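Local structure of iron transport multicopper oxidase FET3 (1ZPU) at residues A[62-67]-A[96-101]; A[306-311]-A[433-438]; A[397-402]-A[449-454]. The protein oxidises ferrous to ferric iron at the yeast cell surface using four copper ions, reducing oxygen to water and supplying the iron permease FTR1. All blocks are in the same frame, centred on the assembly; numbering follows the deposited sequence.

Contact 1: A[62-67]-A[96-101]. With CU1 (copper (I) ion), chain B; NAG (2-acetamido-2-deoxy-beta-D-glucopyranose), chain C.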
loop_
_atom_site.group_PDB
_atom_site.type_symbol
_atom_site.label_atom_id
_atom_site.label_comp_id
_atom_site.label_asym_id
_atom_site.label_seq_id
_atom_site.Cartn_x
_atom_site.Cartn_y
_atom_site.Cartn_z
ATOM N N HIS A 62 -1.053 6.918 -2.487
ATOM C CA HIS A 62 -0.634 6.198 -1.298
ATOM C C HIS A 62 0.195 7.058 -0.379
ATOM O O HIS A 62 1.294 7.490 -0.741
ATOM C CB HIS A 62 0.186 4.975 -1.698
ATOM C CG HIS A 62 0.527 4.087 -0.547
ATOM N ND1 HIS A 62 0.056 2.799 -0.440
ATOM C CD2 HIS A 62 1.280 4.309 0.559
ATOM C CE1 HIS A 62 0.508 2.263 0.678
ATOM N NE2 HIS A 62 1.248 3.159 1.306
ATOM N N GLY A 63 -0.318 7.280 0.825
ATOM C CA GLY A 63 0.464 7.940 1.864
ATOM C C GLY A 63 0.007 9.355 2.118
ATOM O O GLY A 63 0.230 9.901 3.194
ATOM N N LEU A 64 -0.640 9.947 1.124
ATOM C CA LEU A 64 -1.148 11.297 1.225
ATOM C C LEU A 64 -2.302 11.345 2.220
ATOM O O LEU A 64 -3.166 10.472 2.223
ATOM C CB LEU A 64 -1.568 11.767 -0.162
ATOM C CG LEU A 64 -0.512 12.440 -1.055
ATOM C CD1 LEU A 64 0.847 11.760 -1.101
ATOM C CD2 LEU A 64 -1.053 12.634 -2.455
ATOM N N PHE A 65 -2.300 12.349 3.086
ATOM C CA PHE A 65 -3.233 12.382 4.214
ATOM C C PHE A 65 -4.635 12.839 3.837
ATOM O O PHE A 65 -5.586 12.615 4.586
ATOM C CB PHE A 65 -2.683 13.250 5.348
ATOM C CG PHE A 65 -1.430 12.697 5.993
ATOM C CD1 PHE A 65 -1.202 11.319 6.058
ATOM C CD2 PHE A 65 -0.490 13.552 6.552
ATOM C CE1 PHE A 65 -0.055 10.815 6.642
ATOM C CE2 PHE A 65 0.655 13.049 7.142
ATOM C CZ PHE A 65 0.870 11.683 7.193
ATOM N N GLN A 66 -4.751 13.491 2.681
ATOM C CA GLN A 66 -6.027 13.968 2.152
ATOM C C GLN A 66 -6.832 14.743 3.203
ATOM O O GLN A 66 -8.057 14.651 3.267
ATOM C CB GLN A 66 -6.835 12.801 1.547
ATOM C CG GLN A 66 -6.128 12.008 0.415
ATOM C CD GLN A 66 -5.831 12.846 -0.842
ATOM O OE1 GLN A 66 -6.331 13.971 -1.007
ATOM N NE2 GLN A 66 -5.018 12.291 -1.735
ATOM N N ASN A 67 -6.115 15.516 4.017
ATOM C CA ASN A 67 -6.685 16.276 5.130
ATOM C C ASN A 67 -7.710 17.270 4.622
ATOM O O ASN A 67 -7.365 18.192 3.897
ATOM C CB ASN A 67 -5.561 17.000 5.878
ATOM C CG ASN A 67 -5.913 17.326 7.313
ATOM O OD1 ASN A 67 -7.042 17.700 7.622
ATOM N ND2 ASN A 67 -4.926 17.214 8.196
ATOM N N ASP A 96 -0.493 19.690 1.565
ATOM C CA ASP A 96 -0.015 20.560 2.632
ATOM C C ASP A 96 0.629 19.812 3.792
ATOM O O ASP A 96 1.343 20.416 4.593
ATOM C CB ASP A 96 -1.148 21.441 3.131
ATOM C CG ASP A 96 -1.547 22.499 2.112
ATOM O OD1 ASP A 96 -0.836 23.535 1.990
ATOM O OD2 ASP A 96 -2.582 22.288 1.438
ATOM N N TYR A 97 0.394 18.505 3.876
ATOM C CA TYR A 97 0.772 17.757 5.071
ATOM C C TYR A 97 1.729 16.607 4.798
ATOM O O TYR A 97 2.105 15.878 5.720
ATOM C CB TYR A 97 -0.484 17.269 5.796
ATOM C CG TYR A 97 -1.422 18.388 6.200
ATOM C CD1 TYR A 97 -2.488 18.758 5.380
ATOM C CD2 TYR A 97 -1.242 19.085 7.406
ATOM C CE1 TYR A 97 -3.360 19.794 5.749
ATOM C CE2 TYR A 97 -2.111 20.120 7.787
ATOM C CZ TYR A 97 -3.165 20.466 6.953
ATOM O OH TYR A 97 -4.022 21.472 7.308
ATOM N N ASN A 98 2.131 16.455 3.537
ATOM C CA ASN A 98 3.076 15.399 3.152
ATOM C C ASN A 98 4.326 15.899 2.442
ATOM O O ASN A 98 4.278 16.831 1.642
ATOM C CB ASN A 98 2.387 14.333 2.303
ATOM C CG ASN A 98 1.331 13.597 3.068
ATOM O OD1 ASN A 98 0.158 13.968 3.042
ATOM N ND2 ASN A 98 1.743 12.575 3.794
ATOM N N VAL A 99 5.443 15.255 2.747
ATOM C CA VAL A 99 6.699 15.500 2.072
ATOM C C VAL A 99 7.362 14.154 1.803
ATOM O O VAL A 99 7.213 13.216 2.588
ATOM C CB VAL A 99 7.598 16.415 2.926
ATOM C CG1 VAL A 99 9.087 16.143 2.687
ATOM C CG2 VAL A 99 7.295 17.839 2.612
ATOM N N GLY A 100 8.069 14.042 0.684
ATOM C CA GLY A 100 8.904 12.877 0.455
ATOM C C GLY A 100 8.417 11.953 -0.631
ATOM O O GLY A 100 7.875 12.401 -1.646
ATOM N N THR A 101 8.616 10.656 -0.412
ATOM C CA THR A 101 8.390 9.664 -1.458
ATOM C C THR A 101 7.054 8.949 -1.321
ATOM O O THR A 101 6.794 8.288 -0.313
ATOM C CB THR A 101 9.558 8.651 -1.523
ATOM O OG1 THR A 101 10.806 9.370 -1.469
ATOM C CG2 THR A 101 9.482 7.826 -2.816
HETATM CU CU CU1 B . -1.141 1.807 -1.615
HETATM C C1 NAG C . -5.235 17.800 9.481
HETATM C C2 NAG C . -3.985 17.295 10.203
HETATM C C3 NAG C . -3.882 17.833 11.628
HETATM C C4 NAG C . -4.057 19.358 11.647
HETATM C C5 NAG C . -5.293 19.754 10.817
HETATM C C6 NAG C . -5.465 21.264 10.727
HETATM C C7 NAG C . -2.958 15.196 9.504
HETATM C C8 NAG C . -3.098 13.704 9.430
HETATM N N2 NAG C . -3.909 15.844 10.197
HETATM O O3 NAG C . -2.613 17.493 12.132
HETATM O O4 NAG C . -4.097 19.864 12.977
HETATM O O5 NAG C . -5.203 19.219 9.500
HETATM O O6 NAG C . -4.348 21.815 10.066
HETATM O O7 NAG C . -2.004 15.755 8.941
#
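In the first cupredoxin-like domain, the loop that leaves the type 3 copper ligand His62 folds back over the turn leading into strand 100-105, where Phe65 and Asn67 meet Tyr97 and Asn98. The backbone N of Phe65 gives a hydrogen bond to OD1 of Asn98, 2.9 Å long with an N-H...O angle of 155°. The donor stands 27° out of the plane of the Asn98 carbonyl, so the amide is met obliquely. Its other end, ND2, sits 3.4 Å above the plane of the Phe65 ring and over its centre, with ring and amide planes 54° apart. ND2 is also hydrogen-bonded to OH of Tyr102, which is consistent with this orientation of the amide; an asparagine suits the place because it offers an acceptor to the loop and an N-H group to the tyrosine.

Next to the ligand is Gly63, and at its positive phi a side chain would collide with the carbonyl oxygen of His62. His62 itself turns its ring to the copper, ND1 binding at 1.9 Å, with His105 and His464 completing this site of the trinuclear cluster that multicopper oxidases hold between their first and third domains.

Farther along, the loop carries a glycosylated asparagine. ND2 of Asn67 is joined to C1 of the sugar, and that linkage lies across the Tyr97 ring, ND2 being 3.8 Å above its plane near the centre. CB of Asn67 reaches CE1 of Tyr97 at 3.6 Å. The phenol continues beneath the sugar until its OH meets O6 of N-acetylglucosamine in a 2.8 Å hydrogen bond, a pairing of aromatic and polar functions that tyrosine supplies. CB of Tyr97 packs in turn on CD2 of Phe65, 3.8 Å away.

Contact 2: A[306-311]-A[433-438]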
loop_
_atom_site.group_PDB
_atom_site.type_symbol
_atom_site.label_atom_id
_atom_site.label_comp_id
_atom_site.label_asym_id
_atom_site.label_seq_id
_atom_site.Cartn_x
_atom_site.Cartn_y
_atom_site.Cartn_z
ATOM N N GLU A 306 11.993 14.301 12.940
ATOM C CA GLU A 306 11.106 15.016 13.858
ATOM C C GLU A 306 10.578 14.042 14.907
ATOM O O GLU A 306 9.664 13.253 14.647
ATOM C CB GLU A 306 9.961 15.717 13.128
ATOM C CG GLU A 306 10.347 17.068 12.540
ATOM C CD GLU A 306 9.414 17.503 11.412
ATOM O OE1 GLU A 306 8.819 16.623 10.740
ATOM O OE2 GLU A 306 9.284 18.731 11.199
ATOM N N LYS A 307 11.195 14.090 16.084
ATOM C CA LYS A 307 10.823 13.227 17.196
ATOM C C LYS A 307 9.423 13.536 17.688
ATOM O O LYS A 307 9.059 14.695 17.890
ATOM C CB LYS A 307 11.785 13.396 18.377
ATOM C CG LYS A 307 13.165 12.798 18.177
ATOM C CD LYS A 307 14.046 13.050 19.418
ATOM C CE LYS A 307 15.464 13.397 18.935
ATOM N NZ LYS A 307 16.506 12.730 19.775
ATOM N N GLU A 308 8.644 12.488 17.890
ATOM C CA GLU A 308 7.373 12.612 18.571
ATOM C C GLU A 308 7.312 11.531 19.646
ATOM O O GLU A 308 7.488 10.352 19.357
ATOM C CB GLU A 308 6.214 12.491 17.568
ATOM C CG GLU A 308 5.962 13.776 16.740
ATOM C CD GLU A 308 5.055 13.570 15.501
ATOM O OE1 GLU A 308 4.486 12.459 15.318
ATOM O OE2 GLU A 308 4.916 14.533 14.701
ATOM N N ALA A 309 7.088 11.934 20.892
ATOM C CA ALA A 309 6.977 10.980 21.986
ATOM C C ALA A 309 5.803 10.023 21.766
ATOM O O ALA A 309 4.795 10.399 21.168
ATOM C CB ALA A 309 6.819 11.713 23.283
ATOM N N ILE A 310 5.947 8.787 22.241
ATOM C CA ILE A 310 4.861 7.807 22.191
ATOM C C ILE A 310 3.576 8.400 22.755
ATOM O O ILE A 310 3.604 9.055 23.787
ATOM C CB ILE A 310 5.230 6.486 22.935
ATOM C CG1 ILE A 310 4.076 5.467 22.847
ATOM C CG2 ILE A 310 5.701 6.764 24.378
ATOM C CD1 ILE A 310 4.397 4.089 23.408
ATOM N N TYR A 311 2.458 8.190 22.067
ATOM C CA TYR A 311 1.183 8.730 22.527
ATOM C C TYR A 311 0.783 8.095 23.836
ATOM O O TYR A 311 1.110 6.935 24.079
ATOM C CB TYR A 311 0.081 8.489 21.505
ATOM C CG TYR A 311 0.264 9.253 20.216
ATOM C CD1 TYR A 311 0.297 8.587 18.993
ATOM C CD2 TYR A 311 0.404 10.643 20.219
ATOM C CE1 TYR A 311 0.459 9.278 17.807
ATOM C CE2 TYR A 311 0.575 11.344 19.036
ATOM C CZ TYR A 311 0.599 10.651 17.840
ATOM O OH TYR A 311 0.759 11.333 16.668
ATOM N N PRO A 433 8.724 6.300 19.091
ATOM C CA PRO A 433 8.484 5.214 18.152
ATOM C C PRO A 433 8.723 5.625 16.720
ATOM O O PRO A 433 8.590 6.799 16.377
ATOM C CB PRO A 433 6.992 4.911 18.332
ATOM C CG PRO A 433 6.614 5.534 19.614
ATOM C CD PRO A 433 7.474 6.732 19.735
ATOM N N MET A 434 9.067 4.643 15.897
ATOM C CA MET A 434 9.155 4.819 14.463
ATOM C C MET A 434 7.761 5.150 13.931
ATOM O O MET A 434 6.759 4.813 14.562
ATOM C CB MET A 434 9.711 3.535 13.843
ATOM C CG MET A 434 9.651 3.460 12.343
ATOM S SD MET A 434 8.115 2.704 11.770
ATOM C CE MET A 434 8.495 0.958 11.785
ATOM N N ARG A 435 7.706 5.822 12.783
ATOM C CA ARG A 435 6.450 6.159 12.128
ATOM C C ARG A 435 6.500 5.818 10.638
ATOM O O ARG A 435 7.509 6.088 9.966
ATOM C CB ARG A 435 6.150 7.643 12.306
ATOM C CG ARG A 435 5.196 7.960 13.424
ATOM C CD ARG A 435 5.681 9.141 14.246
ATOM N NE ARG A 435 6.043 10.301 13.436
ATOM C CZ ARG A 435 7.060 11.105 13.720
ATOM N NH1 ARG A 435 7.812 10.864 14.787
ATOM N NH2 ARG A 435 7.331 12.142 12.942
ATOM N N ARG A 436 5.413 5.229 10.131
ATOM C CA ARG A 436 5.255 4.963 8.710
ATOM C C ARG A 436 3.798 4.650 8.380
ATOM O O ARG A 436 2.944 4.703 9.272
ATOM C CB ARG A 436 6.186 3.838 8.256
ATOM C CG ARG A 436 5.958 2.440 8.867
ATOM C CD ARG A 436 7.053 1.464 8.408
ATOM N NE ARG A 436 7.408 1.728 7.019
ATOM C CZ ARG A 436 8.490 1.279 6.401
ATOM N NH1 ARG A 436 9.366 0.520 7.037
ATOM N NH2 ARG A 436 8.693 1.589 5.132
ATOM N N ASP A 437 3.511 4.332 7.113
ATOM C CA ASP A 437 2.137 4.049 6.709
ATOM C C ASP A 437 1.899 2.583 6.368
ATOM O O ASP A 437 0.764 2.157 6.178
ATOM C CB ASP A 437 1.664 4.990 5.590
ATOM C CG ASP A 437 2.454 4.826 4.303
ATOM O OD1 ASP A 437 2.906 5.872 3.783
ATOM O OD2 ASP A 437 2.609 3.674 3.809
ATOM N N THR A 438 2.970 1.806 6.307
ATOM C CA THR A 438 2.849 0.414 5.916
ATOM C C THR A 438 3.853 -0.392 6.725
ATOM O O THR A 438 5.027 -0.055 6.777
ATOM C CB THR A 438 3.058 0.257 4.388
ATOM O OG1 THR A 438 2.212 1.197 3.695
ATOM C CG2 THR A 438 2.752 -1.160 3.916
#
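Arg435, on the edge strand 434-436 in one sheet of the third cupredoxin-like domain, and Pro433 just before it receive residues 306-311, part of the loop that comes from the second domain's last strand and leads to strand 316-326. The hydrogen bonds are made by the end of Arg435. NH1 and NH2 both point at the carbonyl oxygen of Glu306, at 3.0 Å from NH1 and 3.1 Å from NH2, and that oxygen lies only 3° out of the guanidinium plane. An arginine suits this position because its two terminal nitrogens can share a single acceptor. The chain is bent to get there, with chi3 at 50° turning NE out of an extended course.

The charge interaction uses a face of the same group. Glu308 lays its carboxylate over the guanidinium, the planes 18° apart and OE1 3.2 Å above the centre. This is a stacked salt bridge, OE1 to NE 3.3 Å, in which charge does the work and no N-H is directed at the oxygen. Such pairing would probably favour the ionised state of both groups.

Apolar packing closes the other end of the contact. Ile310 and Pro433 cross at about a right angle, a branched chain against a rigid ring, and Phe429 and Ile404 also touch Ile310. The proline's CD fits beside the backbone, 3.6 Å from the carbonyl oxygen of Glu308, while its CG rests 3.7 Å from CB of Ile310.

Contact 3: A[397-402]-A[449-454]; sequences HGHAFQ and IRFKAD. With CU1 (copper (I) ion), chain D; NAG (2-acetamido-2-deoxy-beta-D-glucopyranose), chain C.
His399 lays its imidazole across Phe451, the ring planes inclined by 41°. CD1 and CE1 of Phe451 do the touching, CD1 standing 3.5 Å above the centre of the imidazole. Histidine suits this place by being flat enough to pack on phenylalanine while its NE2 bonds to Glu479. OD2 of Asp454 lies at the imidazole edge, 3.9 Å from CE1, and OD1 is weakly hydrogen-bonded to O3 of the sugar. An alanine in place of His399 would probably leave the Glu479 carboxylate without this partner and open a gap against Phe451.

Residues 397-402 run from the type 3 copper ligand His397, whose NE2 binds the metal at 2.1 Å beside His107 and His462, into strand 401-406, the antiparallel neighbour of strand 446-452 in a sheet of the third cupredoxin-like domain. Gln402 and Arg450 form a hydrogen-bonded pair, Gln402 N to Arg450 O being 2.8 Å and Arg450 N to Gln402 O 2.9 Å. The extended Gln402 chain carries its amide on to Tyr311 N and Ala309 O, while the Arg450 guanidinium leads away to Glu381.

Phe401 has CG between its backbone N and carbonyl carbon (chi1 46°), which brings CG to 3.9 Å from CD1 of Ile449. That methyl lies over the ring, 4.0 Å from its centroid, in a CH-pi contact, and CG2 comes within 3.4 Å of CD2 of Phe401; a beta-branched residue thus reaches the ring with two methyls.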
loop_
_atom_site.group_PDB
_atom_site.type_symbol
_atom_site.label_atom_id
_atom_site.label_comp_id
_atom_site.label_asym_id
_atom_site.label_seq_id
_atom_site.Cartn_x
_atom_site.Cartn_y
_atom_site.Cartn_z
ATOM N N HIS A 397 -4.692 4.173 5.615
ATOM C CA HIS A 397 -4.951 5.416 4.886
ATOM C C HIS A 397 -5.057 6.587 5.861
ATOM O O HIS A 397 -5.429 6.394 7.023
ATOM C CB HIS A 397 -6.242 5.314 4.096
ATOM C CG HIS A 397 -6.150 4.446 2.883
ATOM N ND1 HIS A 397 -6.532 4.879 1.633
ATOM C CD2 HIS A 397 -5.741 3.163 2.727
ATOM C CE1 HIS A 397 -6.360 3.903 0.762
ATOM N NE2 HIS A 397 -5.879 2.851 1.399
ATOM N N GLY A 398 -4.704 7.787 5.393
ATOM C CA GLY A 398 -4.915 9.022 6.151
ATOM C C GLY A 398 -3.944 9.357 7.277
ATOM O O GLY A 398 -4.002 10.449 7.837
ATOM N N HIS A 399 -3.057 8.428 7.621
ATOM C CA HIS A 399 -2.130 8.625 8.735
ATOM C C HIS A 399 -0.782 7.939 8.527
ATOM O O HIS A 399 -0.669 6.944 7.799
ATOM C CB HIS A 399 -2.712 8.071 10.033
ATOM C CG HIS A 399 -4.029 8.655 10.424
ATOM N ND1 HIS A 399 -4.140 9.846 11.102
ATOM C CD2 HIS A 399 -5.291 8.188 10.271
ATOM C CE1 HIS A 399 -5.417 10.099 11.332
ATOM N NE2 HIS A 399 -6.136 9.106 10.839
ATOM N N ALA A 400 0.239 8.482 9.174
ATOM C CA ALA A 400 1.451 7.737 9.462
ATOM C C ALA A 400 1.376 7.382 10.948
ATOM O O ALA A 400 1.287 8.267 11.799
ATOM C CB ALA A 400 2.670 8.577 9.170
ATOM N N PHE A 401 1.383 6.095 11.266
ATOM C CA PHE A 401 1.200 5.658 12.650
ATOM C C PHE A 401 2.511 5.432 13.392
ATOM O O PHE A 401 3.561 5.292 12.778
ATOM C CB PHE A 401 0.371 4.379 12.692
ATOM C CG PHE A 401 0.801 3.363 11.695
ATOM C CD1 PHE A 401 0.093 3.197 10.518
ATOM C CD2 PHE A 401 1.927 2.585 11.920
ATOM C CE1 PHE A 401 0.495 2.260 9.571
ATOM C CE2 PHE A 401 2.341 1.646 10.988
ATOM C CZ PHE A 401 1.625 1.478 9.810
ATOM N N GLN A 402 2.434 5.390 14.716
ATOM C CA GLN A 402 3.575 5.012 15.556
ATOM C C GLN A 402 3.603 3.498 15.726
ATOM O O GLN A 402 2.611 2.898 16.143
ATOM C CB GLN A 402 3.498 5.671 16.944
ATOM C CG GLN A 402 3.388 7.185 16.913
ATOM C CD GLN A 402 3.599 7.846 18.270
ATOM O OE1 GLN A 402 3.353 7.247 19.319
ATOM N NE2 GLN A 402 4.042 9.111 18.252
ATOM N N ILE A 449 0.090 -0.561 16.834
ATOM C CA ILE A 449 0.324 0.772 16.310
ATOM C C ILE A 449 -0.603 1.754 16.990
ATOM O O ILE A 449 -1.691 1.383 17.427
ATOM C CB ILE A 449 0.121 0.844 14.785
ATOM C CG1 ILE A 449 -1.286 0.365 14.402
ATOM C CG2 ILE A 449 1.176 0.032 14.077
ATOM C CD1 ILE A 449 -1.655 0.649 12.949
ATOM N N ARG A 450 -0.157 3.004 17.084
ATOM C CA ARG A 450 -0.947 4.081 17.670
ATOM C C ARG A 450 -0.892 5.336 16.818
ATOM O O ARG A 450 0.142 5.652 16.219
ATOM C CB ARG A 450 -0.463 4.401 19.083
ATOM C CG ARG A 450 -0.927 3.419 20.114
ATOM C CD ARG A 450 -0.619 3.935 21.484
ATOM N NE ARG A 450 -0.382 2.821 22.388
ATOM C CZ ARG A 450 0.131 2.930 23.604
ATOM N NH1 ARG A 450 0.464 4.118 24.090
ATOM N NH2 ARG A 450 0.310 1.844 24.334
ATOM N N PHE A 451 -2.017 6.046 16.777
ATOM C CA PHE A 451 -2.124 7.321 16.071
ATOM C C PHE A 451 -3.244 8.165 16.665
ATOM O O PHE A 451 -4.144 7.632 17.303
ATOM C CB PHE A 451 -2.341 7.110 14.559
ATOM C CG PHE A 451 -3.687 6.526 14.201
ATOM C CD1 PHE A 451 -4.718 7.345 13.761
ATOM C CD2 PHE A 451 -3.915 5.159 14.288
ATOM C CE1 PHE A 451 -5.949 6.809 13.425
ATOM C CE2 PHE A 451 -5.139 4.619 13.945
ATOM C CZ PHE A 451 -6.157 5.441 13.515
ATOM N N LYS A 452 -3.180 9.476 16.447
ATOM C CA LYS A 452 -4.205 10.407 16.905
ATOM C C LYS A 452 -5.260 10.603 15.823
ATOM O O LYS A 452 -4.929 10.814 14.665
ATOM C CB LYS A 452 -3.559 11.751 17.242
ATOM C CG LYS A 452 -4.418 12.659 18.104
ATOM C CD LYS A 452 -3.826 14.047 18.169
ATOM C CE LYS A 452 -4.575 14.905 19.146
ATOM N NZ LYS A 452 -3.937 16.237 19.227
ATOM N N ALA A 453 -6.531 10.535 16.192
ATOM C CA ALA A 453 -7.594 10.818 15.234
ATOM C C ALA A 453 -7.746 12.330 15.056
ATOM O O ALA A 453 -8.642 12.961 15.623
ATOM C CB ALA A 453 -8.896 10.175 15.667
ATOM N N ASP A 454 -6.841 12.906 14.277
ATOM C CA ASP A 454 -6.827 14.340 14.047
ATOM C C ASP A 454 -7.039 14.646 12.571
ATOM O O ASP A 454 -6.731 15.736 12.099
ATOM C CB ASP A 454 -5.513 14.950 14.555
ATOM C CG ASP A 454 -4.264 14.334 13.898
ATOM O OD1 ASP A 454 -3.173 14.903 14.098
ATOM O OD2 ASP A 454 -4.353 13.301 13.196
HETATM CU CU CU1 D . -5.788 0.991 0.350
HETATM C C1 NAG C . -5.235 17.800 9.481
HETATM C C2 NAG C . -3.985 17.295 10.203
HETATM C C3 NAG C . -3.882 17.833 11.628
HETATM C C4 NAG C . -4.057 19.358 11.647
HETATM C C5 NAG C . -5.293 19.754 10.817
HETATM C C6 NAG C . -5.465 21.264 10.727
HETATM C C7 NAG C . -2.958 15.196 9.504
HETATM C C8 NAG C . -3.098 13.704 9.430
HETATM N N2 NAG C . -3.909 15.844 10.197
HETATM O O3 NAG C . -2.613 17.493 12.132
HETATM O O4 NAG C . -4.097 19.864 12.977
HETATM O O5 NAG C . -5.203 19.219 9.500
HETATM O O6 NAG C . -4.348 21.815 10.066
HETATM O O7 NAG C . -2.004 15.755 8.941
#

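From the N terminus, contact 1 is complete before the others begin, closing a loop of 28 residues within the first domain. Contact 2 opens at 306-311 and closes 121 residues later, tying the linker after the second domain to the third. Contact 3 opens at 397-402, before contact 2 shuts at 433-438, and closes a loop of 46 residues at 449-454, so the two cross. Both reach the same sheet, where strands 401-406 and 434-436 are neighbours and Arg436 O probably accepts from Phe401 N. His62 NE2, probably hydrogen-bonded to Asp437 OD2, ties contact 1 to contact 2; Phe65 packing on Gly398 ties it to contact 3, joining first and third domains around the coppers.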